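Local coordinates for enoyl-CoA hydratase/isomerase family protein (Bacillus anthracis, PDB 3KQF), which probably hydrates 2-enoyl-CoA thioesters to 3-hydroxyacyl-CoA, the enoyl-CoA hydratase reaction of fatty-acid beta-oxidation, as a member of the crotonase family, at residues V20-N25 with R55-T60; R28-L33 with F67-D72; P104-I109 with C124-A129; G116-S121 with L135-T140. All coordinates share one frame; numbering follows the deposited sequence. Where two conformers were deposited one is given.

Contact 1. Residues V20-N25 with R55-T60; sequences VKISLN and RVVILT
Val20 and Val57 stand side by side on one face of a pair of parallel strands, with Val20 CG1 lying 3.6 Å from Val57 CG2. The chi1 of Val20 (61°) sets CG1 between its own backbone N and carbonyl carbon, on the flank where the partner valine lies. Ile22, on the same face, leans obliquely against its neighbour, its CD1 tip 4.0 Å from Val57 CG1. Leu59 also belongs to this face, but the approach of its CD1 to Ile22 is doubtful because that side chain has two conformers. Leu41 and Ile48 of helix 35-49 cover this apolar row, and the pair forms the two strands of a beta-alpha-beta crossover whose helix packs back on them.

The other face is mixed. Lys21 lays its CG beside Ile58 CG2 (4.1 Å), and its amine runs on to a salt bridge with Glu194. Ser23 OG meets the methyl of Thr60 rather than its hydroxyl, 3.4 Å from CG2, because OG1 is anti to the backbone N (chi1 -163°) and bonds instead to Ala108 O of the next strand.

Between the faces, five backbone hydrogen bonds link the strands from Val20 N with Val56 O to Leu24 N with Thr60 O. Among them, Ile22 N to Ile58 O is 2.7 Å long and Ile58 N to Val20 O is 2.8 Å. Chemically, then, the backbone sets the parallel register, Val20, Ile22 and Val57 pack under helix 35-49, Ile58 packs under helix 193-206, and Lys21 and Thr60 provide polar ties to neighbouring elements.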
loop_
_atom_site.group_PDB
_atom_site.type_symbol
_atom_site.label_atom_id
_atom_site.label_comp_id
_atom_site.label_asym_id
_atom_site.label_seq_id
_atom_site.Cartn_x
_atom_site.Cartn_y
_atom_site.Cartn_z
ATOM N N VAL A 20 -6.837 -10.637 -26.890
ATOM C CA VAL A 20 -6.049 -9.951 -27.902
ATOM C C VAL A 20 -4.674 -9.673 -27.310
ATOM O O VAL A 20 -4.579 -9.272 -26.148
ATOM C CB VAL A 20 -6.711 -8.624 -28.398
ATOM C CG1 VAL A 20 -6.874 -7.645 -27.292
ATOM C CG2 VAL A 20 -5.899 -8.025 -29.571
ATOM N N LYS A 21 -3.625 -9.919 -28.085
ATOM C CA LYS A 21 -2.239 -9.695 -27.641
ATOM C C LYS A 21 -1.641 -8.632 -28.525
ATOM O O LYS A 21 -1.570 -8.806 -29.751
ATOM C CB LYS A 21 -1.408 -10.987 -27.746
ATOM C CG LYS A 21 0.033 -10.832 -27.281
ATOM C CD LYS A 21 0.879 -12.091 -27.444
ATOM C CE LYS A 21 1.164 -12.399 -28.898
ATOM N NZ LYS A 21 2.216 -13.429 -29.042
ATOM N N ILE A 22 -1.257 -7.514 -27.916
ATOM C CA ILE A 22 -0.641 -6.410 -28.619
ATOM C C ILE A 22 0.860 -6.462 -28.336
ATOM O O ILE A 22 1.259 -6.507 -27.178
ATOM C CB ILE A 22 -1.172 -5.058 -28.119
ATOM C CG1 ILE A 22 -2.702 -5.000 -28.239
ATOM C CG2 ILE A 22 -0.525 -3.932 -28.902
ATOM C CD1 ILE A 22 -3.318 -3.749 -27.655
ATOM N N SER A 23 1.682 -6.493 -29.382
ATOM C CA SER A 23 3.129 -6.562 -29.205
ATOM C C SER A 23 3.840 -5.339 -29.785
ATOM O O SER A 23 3.697 -5.047 -30.987
ATOM C CB SER A 23 3.690 -7.812 -29.889
ATOM O OG SER A 23 3.067 -9.000 -29.458
ATOM N N LEU A 24 4.594 -4.614 -28.959
ATOM C CA LEU A 24 5.399 -3.506 -29.484
ATOM C C LEU A 24 6.371 -4.187 -30.450
ATOM O O LEU A 24 6.986 -5.192 -30.099
ATOM C CB LEU A 24 6.133 -2.742 -28.383
ATOM C CG LEU A 24 5.282 -2.157 -27.259
ATOM C CD1 LEU A 24 6.150 -1.379 -26.288
ATOM C CD2 LEU A 24 4.160 -1.261 -27.786
ATOM N N ASN A 25 6.502 -3.646 -31.659
ATOM C CA ASN A 25 7.298 -4.280 -32.708
ATOM C C ASN A 25 8.369 -3.394 -33.350
ATOM O O ASN A 25 8.323 -3.103 -34.550
ATOM C CB ASN A 25 6.353 -4.813 -33.796
ATOM C CG ASN A 25 7.044 -5.754 -34.767
ATOM O OD1 ASN A 25 7.992 -6.460 -34.406
ATOM N ND2 ASN A 25 6.553 -5.791 -36.010
ATOM N N ARG A 55 -12.334 -10.014 -24.239
ATOM C CA ARG A 55 -12.471 -10.019 -22.783
ATOM C C ARG A 55 -11.228 -9.666 -21.988
ATOM O O ARG A 55 -11.348 -9.252 -20.846
ATOM C CB ARG A 55 -13.001 -11.377 -22.314
ATOM C CG ARG A 55 -14.430 -11.677 -22.791
ATOM C CD ARG A 55 -14.909 -13.067 -22.395
ATOM N NE ARG A 55 -16.251 -13.331 -22.928
ATOM C CZ ARG A 55 -16.998 -14.383 -22.624
ATOM N NH1 ARG A 55 -16.573 -15.309 -21.765
ATOM N NH2 ARG A 55 -18.198 -14.500 -23.174
ATOM N N VAL A 56 -10.053 -9.851 -22.581
ATOM C CA VAL A 56 -8.790 -9.596 -21.915
ATOM C C VAL A 56 -7.797 -9.213 -22.980
ATOM O O VAL A 56 -7.840 -9.733 -24.125
ATOM C CB VAL A 56 -8.228 -10.863 -21.193
ATOM C CG1 VAL A 56 -6.950 -10.527 -20.438
ATOM C CG2 VAL A 56 -9.242 -11.475 -20.239
ATOM N N VAL A 57 -6.875 -8.349 -22.584
ATOM C CA VAL A 57 -5.811 -7.874 -23.440
ATOM C C VAL A 57 -4.447 -8.186 -22.815
ATOM O O VAL A 57 -4.241 -8.039 -21.586
ATOM C CB VAL A 57 -5.904 -6.320 -23.603
ATOM C CG1 VAL A 57 -4.742 -5.783 -24.462
ATOM C CG2 VAL A 57 -7.266 -5.926 -24.192
ATOM N N ILE A 58 -3.517 -8.607 -23.656
ATOM C CA ILE A 58 -2.130 -8.832 -23.221
ATOM C C ILE A 58 -1.241 -7.822 -23.963
ATOM O O ILE A 58 -1.363 -7.663 -25.179
ATOM C CB ILE A 58 -1.652 -10.268 -23.530
ATOM C CG1 ILE A 58 -2.474 -11.275 -22.749
ATOM C CG2 ILE A 58 -0.157 -10.418 -23.166
ATOM C CD1 ILE A 58 -2.310 -12.738 -23.240
ATOM N N LEU A 59 -0.366 -7.144 -23.227
ATOM C CA LEU A 59 0.540 -6.167 -23.807
ATOM C C LEU A 59 1.960 -6.681 -23.594
ATOM O O LEU A 59 2.351 -6.973 -22.466
ATOM C CB LEU A 59 0.335 -4.801 -23.144
ATOM C CG LEU A 59 1.096 -3.608 -23.725
ATOM C CD1 LEU A 59 0.823 -3.460 -25.221
ATOM C CD2 LEU A 59 0.727 -2.314 -22.964
ATOM N N THR A 60 2.729 -6.783 -24.673
ATOM C CA THR A 60 4.101 -7.303 -24.594
ATOM C C THR A 60 5.001 -6.665 -25.652
ATOM O O THR A 60 4.556 -5.814 -26.428
ATOM C CB THR A 60 4.086 -8.860 -24.731
ATOM O OG1 THR A 60 5.323 -9.422 -24.278
ATOM C CG2 THR A 60 3.808 -9.305 -26.187
#

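Contact 2. Residues R28-L33 with F67-D72; sequences RQANSL and FCAGAD
Ser32 OG stands over one face of the Asp72 carboxylate, 3.6 Å from CG, while at the other end of this meeting of loops Phe67 O lies obliquely to the Asn31 amide. Asn31 CB lies against Phe67 O at 3.4 Å; beyond it, OD1 accepts from Arg26 N and ND2 donates to both Ala62 O and Ala66 O, which should fix the rotation of the amide. The carboxylate of Asp72 is gripped at both oxygens, OD1 by a salt bridge to Arg26 NH1 and OD2 by Glu75 N, an N-cap on helix 73-76.

Residues 67-72 form the loop that in crotonase relatives contributes a backbone N-H to the oxyanion hole, here probably that of Ala71. Its course is fixed by the chain opposite: Leu33 N donates to Gly70 O at 2.7 Å in a nearly straight bond (169°), Ala69 N donates to Ala30 O at 3.0 Å, and Asp72 N reaches Leu33 O only weakly. Cys68 SG, anti to its backbone N (chi1 176°), rests 3.6 Å from Leu33 CG and also accepts Gly70 N at 3.4 Å.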
loop_
_atom_site.group_PDB
_atom_site.type_symbol
_atom_site.label_atom_id
_atom_site.label_comp_id
_atom_site.label_asym_id
_atom_site.label_seq_id
_atom_site.Cartn_x
_atom_site.Cartn_y
_atom_site.Cartn_z
ATOM N N ARG A 28 14.769 -3.617 -33.233
ATOM C CA ARG A 28 16.046 -2.916 -33.477
ATOM C C ARG A 28 16.211 -1.697 -32.586
ATOM O O ARG A 28 17.336 -1.288 -32.280
ATOM C CB ARG A 28 16.169 -2.411 -34.926
ATOM C CG ARG A 28 16.282 -3.455 -36.001
ATOM C CD ARG A 28 16.483 -2.784 -37.372
ATOM N NE ARG A 28 17.790 -2.124 -37.512
ATOM C CZ ARG A 28 18.193 -1.463 -38.601
ATOM N NH1 ARG A 28 17.390 -1.339 -39.654
ATOM N NH2 ARG A 28 19.402 -0.908 -38.640
ATOM N N GLN A 29 15.087 -1.093 -32.216
ATOM C CA GLN A 29 15.090 0.105 -31.386
ATOM C C GLN A 29 14.707 -0.190 -29.916
ATOM O O GLN A 29 14.318 0.711 -29.182
ATOM C CB GLN A 29 14.149 1.156 -31.998
ATOM C CG GLN A 29 14.519 1.640 -33.441
ATOM C CD GLN A 29 13.996 0.763 -34.598
ATOM O OE1 GLN A 29 13.262 -0.213 -34.399
ATOM N NE2 GLN A 29 14.367 1.137 -35.824
ATOM N N ALA A 30 14.825 -1.453 -29.491
ATOM C CA ALA A 30 14.480 -1.852 -28.108
ATOM C C ALA A 30 13.019 -1.510 -27.763
ATOM O O ALA A 30 12.672 -1.230 -26.609
ATOM C CB ALA A 30 15.454 -1.221 -27.103
ATOM N N ASN A 31 12.164 -1.529 -28.781
ATOM C CA ASN A 31 10.752 -1.257 -28.598
ATOM C C ASN A 31 10.452 0.080 -27.937
ATOM O O ASN A 31 9.488 0.204 -27.172
ATOM C CB ASN A 31 10.133 -2.416 -27.825
ATOM C CG ASN A 31 10.100 -3.672 -28.648
ATOM O OD1 ASN A 31 9.921 -3.598 -29.866
ATOM N ND2 ASN A 31 10.257 -4.824 -28.010
ATOM N N SER A 32 11.275 1.082 -28.251
ATOM C CA SER A 32 11.080 2.418 -27.718
ATOM C C SER A 32 9.834 3.055 -28.310
ATOM O O SER A 32 9.412 2.745 -29.438
ATOM C CB SER A 32 12.306 3.306 -27.936
ATOM O OG SER A 32 12.540 3.579 -29.310
ATOM N N LEU A 33 9.261 3.980 -27.558
ATOM C CA LEU A 33 8.010 4.625 -27.947
ATOM C C LEU A 33 8.179 5.851 -28.832
ATOM O O LEU A 33 8.359 6.966 -28.335
ATOM C CB LEU A 33 7.249 5.010 -26.670
ATOM C CG LEU A 33 6.987 3.869 -25.676
ATOM C CD1 LEU A 33 6.545 4.443 -24.321
ATOM C CD2 LEU A 33 5.978 2.850 -26.199
ATOM N N PHE A 67 11.041 -5.253 -23.420
ATOM C CA PHE A 67 9.597 -5.049 -23.382
ATOM C C PHE A 67 9.386 -3.658 -23.990
ATOM O O PHE A 67 8.633 -3.474 -24.954
ATOM C CB PHE A 67 9.098 -5.102 -21.925
ATOM C CG PHE A 67 7.691 -4.624 -21.721
ATOM C CD1 PHE A 67 6.604 -5.418 -22.061
ATOM C CD2 PHE A 67 7.446 -3.387 -21.130
ATOM C CE1 PHE A 67 5.305 -4.984 -21.844
ATOM C CE2 PHE A 67 6.127 -2.958 -20.902
ATOM C CZ PHE A 67 5.072 -3.757 -21.263
ATOM N N CYS A 68 10.068 -2.680 -23.414
ATOM C CA CYS A 68 9.969 -1.287 -23.857
ATOM C C CYS A 68 11.054 -0.447 -23.179
ATOM O O CYS A 68 11.058 -0.276 -21.957
ATOM C CB CYS A 68 8.583 -0.728 -23.557
ATOM S SG CYS A 68 8.463 1.042 -24.004
ATOM N N ALA A 69 11.976 0.089 -23.978
ATOM C CA ALA A 69 13.089 0.879 -23.452
ATOM C C ALA A 69 12.676 2.287 -23.063
ATOM O O ALA A 69 13.512 3.065 -22.611
ATOM C CB ALA A 69 14.228 0.939 -24.469
ATOM N N GLY A 70 11.391 2.608 -23.226
ATOM C CA GLY A 70 10.864 3.939 -22.876
ATOM C C GLY A 70 10.723 4.855 -24.073
ATOM O O GLY A 70 10.594 4.395 -25.203
ATOM N N ALA A 71 10.735 6.157 -23.815
ATOM C CA ALA A 71 10.631 7.146 -24.877
ATOM C C ALA A 71 11.798 6.988 -25.843
ATOM O O ALA A 71 12.910 6.654 -25.446
ATOM C CB ALA A 71 10.606 8.561 -24.296
ATOM N N ASP A 72 11.522 7.188 -27.127
ATOM C CA ASP A 72 12.549 7.108 -28.162
ATOM C C ASP A 72 13.415 8.352 -28.014
ATOM O O ASP A 72 12.997 9.453 -28.388
ATOM C CB ASP A 72 11.880 7.031 -29.544
ATOM C CG ASP A 72 12.872 6.890 -30.676
ATOM O OD1 ASP A 72 12.483 6.325 -31.721
ATOM O OD2 ASP A 72 14.032 7.332 -30.531
#

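Contact 3. Residues P104-I109 with C124-A129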
loop_
_atom_site.group_PDB
_atom_site.type_symbol
_atom_site.label_atom_id
_atom_site.label_comp_id
_atom_site.label_asym_id
_atom_site.label_seq_id
_atom_site.Cartn_x
_atom_site.Cartn_y
_atom_site.Cartn_z
ATOM N N PRO A 104 -9.587 -6.201 -18.594
ATOM C CA PRO A 104 -8.316 -6.286 -17.863
ATOM C C PRO A 104 -7.148 -6.301 -18.881
ATOM O O PRO A 104 -7.275 -6.877 -19.976
ATOM C CB PRO A 104 -8.414 -7.640 -17.163
ATOM C CG PRO A 104 -9.853 -7.842 -16.944
ATOM C CD PRO A 104 -10.492 -7.303 -18.211
ATOM N N VAL A 105 -6.023 -5.699 -18.513
ATOM C CA VAL A 105 -4.853 -5.645 -19.370
ATOM C C VAL A 105 -3.688 -6.211 -18.586
ATOM O O VAL A 105 -3.414 -5.770 -17.454
ATOM C CB VAL A 105 -4.536 -4.164 -19.841
ATOM C CG1 VAL A 105 -3.283 -4.128 -20.705
ATOM C CG2 VAL A 105 -5.751 -3.520 -20.547
ATOM N N ILE A 106 -3.058 -7.236 -19.143
ATOM C CA ILE A 106 -1.930 -7.921 -18.516
ATOM C C ILE A 106 -0.667 -7.564 -19.251
ATOM O O ILE A 106 -0.610 -7.677 -20.470
ATOM C CB ILE A 106 -2.120 -9.469 -18.588
ATOM C CG1 ILE A 106 -3.474 -9.874 -17.966
ATOM C CG2 ILE A 106 -0.983 -10.173 -17.905
ATOM C CD1 ILE A 106 -3.802 -11.399 -18.081
ATOM N N ALA A 107 0.331 -7.082 -18.517
ATOM C CA ALA A 107 1.625 -6.790 -19.083
ATOM C C ALA A 107 2.483 -8.056 -19.014
ATOM O O ALA A 107 2.594 -8.687 -17.951
ATOM C CB ALA A 107 2.319 -5.641 -18.308
ATOM N N ALA A 108 3.037 -8.470 -20.152
ATOM C CA ALA A 108 3.943 -9.616 -20.210
ATOM C C ALA A 108 5.302 -9.005 -20.539
ATOM O O ALA A 108 5.613 -8.714 -21.713
ATOM C CB ALA A 108 3.497 -10.642 -21.278
ATOM N N ILE A 109 6.097 -8.796 -19.488
ATOM C CA ILE A 109 7.376 -8.097 -19.572
ATOM C C ILE A 109 8.485 -9.080 -19.936
ATOM O O ILE A 109 9.007 -9.797 -19.092
ATOM C CB ILE A 109 7.664 -7.336 -18.249
ATOM C CG1 ILE A 109 6.416 -6.536 -17.831
ATOM C CG2 ILE A 109 8.879 -6.396 -18.414
ATOM C CD1 ILE A 109 6.517 -5.815 -16.478
ATOM N N CYS A 124 -1.096 -1.066 -16.904
ATOM C CA CYS A 124 -1.799 -2.347 -17.002
ATOM C C CYS A 124 -2.343 -2.741 -15.629
ATOM O O CYS A 124 -1.828 -2.299 -14.590
ATOM C CB CYS A 124 -0.868 -3.443 -17.538
ATOM S SG CYS A 124 -0.217 -3.136 -19.223
ATOM N N ASP A 125 -3.406 -3.548 -15.627
ATOM C CA ASP A 125 -4.018 -4.048 -14.383
ATOM C C ASP A 125 -3.046 -4.853 -13.517
ATOM O O ASP A 125 -3.032 -4.695 -12.305
ATOM C CB ASP A 125 -5.260 -4.877 -14.692
ATOM C CG ASP A 125 -6.372 -4.043 -15.288
ATOM O OD1 ASP A 125 -7.191 -3.530 -14.499
ATOM O OD2 ASP A 125 -6.375 -3.807 -16.509
ATOM N N PHE A 126 -2.323 -5.801 -14.119
ATOM C CA PHE A 126 -1.252 -6.524 -13.411
ATOM C C PHE A 126 -0.179 -6.968 -14.395
ATOM O O PHE A 126 -0.360 -6.870 -15.624
ATOM C CB PHE A 126 -1.743 -7.634 -12.459
ATOM C CG PHE A 126 -2.494 -8.726 -13.129
ATOM C CD1 PHE A 126 -1.834 -9.863 -13.590
ATOM C CD2 PHE A 126 -3.864 -8.629 -13.283
ATOM C CE1 PHE A 126 -2.530 -10.875 -14.207
ATOM C CE2 PHE A 126 -4.578 -9.650 -13.890
ATOM C CZ PHE A 126 -3.911 -10.776 -14.354
ATOM N N ARG A 127 0.936 -7.436 -13.833
ATOM C CA ARG A 127 2.148 -7.704 -14.564
ATOM C C ARG A 127 2.772 -9.079 -14.330
ATOM O O ARG A 127 2.842 -9.571 -13.203
ATOM C CB ARG A 127 3.156 -6.634 -14.095
ATOM C CG ARG A 127 2.806 -5.201 -14.500
ATOM C CD ARG A 127 3.183 -4.139 -13.438
ATOM N NE ARG A 127 2.286 -4.254 -12.285
ATOM C CZ ARG A 127 1.029 -3.779 -12.243
ATOM N NH1 ARG A 127 0.282 -3.977 -11.167
ATOM N NH2 ARG A 127 0.516 -3.126 -13.272
ATOM N N ILE A 128 3.195 -9.697 -15.425
ATOM C CA ILE A 128 3.933 -10.972 -15.394
ATOM C C ILE A 128 5.281 -10.624 -16.026
ATOM O O ILE A 128 5.315 -10.069 -17.130
ATOM C CB ILE A 128 3.301 -12.059 -16.239
ATOM C CG1 ILE A 128 1.831 -12.289 -15.880
ATOM C CG2 ILE A 128 4.118 -13.394 -16.102
ATOM C CD1 ILE A 128 1.133 -13.206 -16.856
ATOM N N ALA A 129 6.377 -10.938 -15.355
ATOM C CA ALA A 129 7.723 -10.662 -15.871
ATOM C C ALA A 129 8.576 -11.897 -16.122
ATOM O O ALA A 129 8.524 -12.853 -15.375
ATOM C CB ALA A 129 8.472 -9.787 -14.910
#
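Two neighbouring parallel strands of the main crotonase sheet, 105-109 and 126-130, meet here. Ala107 faces strand 126-130 with both its N and its O: N donates to Phe126 O at 3.0 Å and O accepts from Ile128 N at 2.8 Å, after which Ile109 N continues the ladder to Ile128 O. Ahead of the regular pairing, Asp125 replaces a backbone acceptor: its OD2 takes Val105 N at 2.8 Å from the anti side, 33° out of the carboxylate plane. The same carboxylate forms salt bridges with Lys216 and with Lys164 of a neighbouring subunit.

On one face, Ile106 and Phe126 run alongside each other, CG1 to CZ at 3.7 Å, and Ile106 CG2 touches Ile128 CD1. On the other, Cys124 SG fits between Val105 CG1 (3.5 Å) and Ala107 CB (3.7 Å). Arg127, bent at chi2 and chi3, turns its NH2 back to Cys124 O at 2.8 Å; Cys124 O lies in the guanidinium plane, while NH2 sits above the carbonyl plane and also meets Ser121 O. Between the strands the chain runs through strand 112-114 of the second sheet and then helix 116-123, the beta-beta-alpha order characteristic of the crotonase spiral.

Contact 4. Residues G116-S121 with L135-T140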
loop_
_atom_site.group_PDB
_atom_site.type_symbol
_atom_site.label_atom_id
_atom_site.label_comp_id
_atom_site.label_asym_id
_atom_site.label_seq_id
_atom_site.Cartn_x
_atom_site.Cartn_y
_atom_site.Cartn_z
ATOM N N GLY A 116 9.476 5.079 -19.588
ATOM C CA GLY A 116 8.165 4.901 -20.227
ATOM C C GLY A 116 7.745 3.434 -20.288
ATOM O O GLY A 116 6.561 3.145 -20.318
ATOM N N GLY A 117 8.714 2.520 -20.349
ATOM C CA GLY A 117 8.433 1.061 -20.337
ATOM C C GLY A 117 7.883 0.588 -18.998
ATOM O O GLY A 117 6.963 -0.258 -18.940
ATOM N N THR A 118 8.462 1.071 -17.895
ATOM C CA THR A 118 7.879 0.759 -16.597
ATOM C C THR A 118 6.512 1.468 -16.454
ATOM O O THR A 118 5.563 0.890 -15.913
ATOM C CB THR A 118 8.844 1.032 -15.422
ATOM O OG1 THR A 118 9.818 -0.023 -15.373
ATOM C CG2 THR A 118 8.115 1.032 -14.090
ATOM N N GLU A 119 6.405 2.700 -16.959
ATOM C CA GLU A 119 5.140 3.412 -16.907
ATOM C C GLU A 119 4.034 2.663 -17.647
ATOM O O GLU A 119 2.886 2.593 -17.167
ATOM C CB GLU A 119 5.295 4.832 -17.448
ATOM C CG GLU A 119 6.087 5.696 -16.528
ATOM C CD GLU A 119 6.273 7.097 -17.037
ATOM O OE1 GLU A 119 6.708 7.281 -18.213
ATOM O OE2 GLU A 119 6.024 8.031 -16.244
ATOM N N LEU A 120 4.378 2.096 -18.795
ATOM C CA LEU A 120 3.427 1.330 -19.591
ATOM C C LEU A 120 2.951 0.096 -18.811
ATOM O O LEU A 120 1.744 -0.218 -18.795
ATOM C CB LEU A 120 4.078 0.911 -20.928
ATOM C CG LEU A 120 3.209 0.123 -21.901
ATOM C CD1 LEU A 120 1.948 0.939 -22.215
ATOM C CD2 LEU A 120 3.985 -0.233 -23.167
ATOM N N SER A 121 3.876 -0.578 -18.126
ATOM C CA SER A 121 3.506 -1.767 -17.335
ATOM C C SER A 121 2.630 -1.383 -16.132
ATOM O O SER A 121 1.786 -2.150 -15.736
ATOM C CB SER A 121 4.739 -2.556 -16.871
ATOM O OG SER A 121 5.318 -1.980 -15.729
ATOM N N LEU A 135 13.543 -3.708 -14.610
ATOM C CA LEU A 135 12.652 -2.582 -14.578
ATOM C C LEU A 135 13.259 -1.412 -13.863
ATOM O O LEU A 135 14.294 -1.521 -13.188
ATOM C CB LEU A 135 11.344 -2.945 -13.844
ATOM C CG LEU A 135 10.514 -4.094 -14.425
ATOM C CD1 LEU A 135 11.060 -5.434 -13.996
ATOM C CD2 LEU A 135 9.033 -3.932 -13.995
ATOM N N GLY A 136 12.600 -0.280 -14.001
ATOM C CA GLY A 136 13.043 0.908 -13.294
ATOM C C GLY A 136 12.562 2.173 -13.953
ATOM O O GLY A 136 12.284 2.197 -15.156
ATOM N N LEU A 137 12.476 3.228 -13.159
ATOM C CA LEU A 137 12.129 4.547 -13.669
ATOM C C LEU A 137 13.435 5.310 -13.656
ATOM O O LEU A 137 13.810 5.915 -12.650
ATOM C CB LEU A 137 11.061 5.224 -12.829
ATOM C CG LEU A 137 9.663 4.626 -12.963
ATOM C CD1 LEU A 137 8.698 5.301 -12.031
ATOM C CD2 LEU A 137 9.176 4.762 -14.399
ATOM N N THR A 138 14.090 5.321 -14.809
ATOM C CA THR A 138 15.425 5.900 -14.974
ATOM C C THR A 138 15.440 7.395 -15.272
ATOM O O THR A 138 16.517 7.973 -15.409
ATOM C CB THR A 138 16.143 5.193 -16.132
ATOM O OG1 THR A 138 15.305 5.261 -17.292
ATOM C CG2 THR A 138 16.436 3.698 -15.790
ATOM N N GLU A 139 14.258 8.013 -15.337
ATOM C CA GLU A 139 14.124 9.432 -15.700
ATOM C C GLU A 139 15.069 10.460 -15.016
ATOM O O GLU A 139 15.661 11.300 -15.697
ATOM C CB GLU A 139 12.655 9.885 -15.571
ATOM C CG GLU A 139 11.707 9.298 -16.636
ATOM C CD GLU A 139 11.182 7.884 -16.344
ATOM O OE1 GLU A 139 11.744 7.172 -15.494
ATOM O OE2 GLU A 139 10.157 7.492 -16.967
ATOM N N THR A 140 15.246 10.384 -13.702
ATOM C CA THR A 140 16.077 11.367 -13.012
ATOM C C THR A 140 17.549 11.290 -13.448
ATOM O O THR A 140 18.267 12.278 -13.329
ATOM C CB THR A 140 15.971 11.277 -11.477
ATOM O OG1 THR A 140 16.340 9.951 -11.077
ATOM C CG2 THR A 140 14.503 11.665 -10.982
HETATM O O HOH W 1 8.401 9.002 -18.393
#
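Thr118 OG1 receives the backbone N-H of Gly136 at 3.1 Å in a nearly straight bond (165°). The hydroxyl lies anti to the carbonyl carbon of its own residue (chi1 -76°) and is also bonded to Ala113 O, so one oxygen joins the helix to two pieces of the small sheet. Leu135 CB lies 3.6 Å from the same OG1. Leu137 brings CD2 against the helix surface, 3.9 Å from both Thr118 CB and Glu119 CG, and crosses the Glu119 chain at about a right angle.

Beyond this apolar contact, Glu119 and Glu139 reach toward each other tip to tip, OE1 to OE2 at 3.7 Å, their carboxylate planes turned 71° apart. A water lies between them, 2.7 Å from Glu139 OE2; its distance to Glu119 OE1 is doubtfully short. By sequence position these residues match the two catalytic glutamates of crotonase hydratases, so the pair probably marks the active site. Gly116 N, 3.6 Å from Glu139 OE2, is by family alignment probably an oxyanion-hole donor.

In the second shell, Glu119 OE2 is held by the backbone N-H groups of Ala148 and Gly150, while Pro146 packs on both glutamates. Farther out, Met95 of helix 81-99 touches Glu119, and Ile109 of strand 105-109 touches both Ser121 and Leu135, so helix 116-123 and strand 134-136, leading to the 3-10 segment of Glu139, pack together against that strand.

In the fold
Contacts 1 and 3 lie in one sheet, their centres about 9 Å apart, because strands 56-61 and 105-109 are neighbours in it. Contacts 2 and 4, about 11 Å apart, gather the loops and the helix start beyond the ends of those strands. Along the chain, contacts 1 and 2 alternate their segments, as do contacts 3 and 4, so each sheet pairing is interlocked with a loop or helix contact. Phe67 bridges the groups, its ring touching Leu59, Ala108 and Gly117. The sheet thus forms a buried scaffold, and contacts 2 and 4 set side by side the segments that probably supply the oxyanion hole and the paired glutamates.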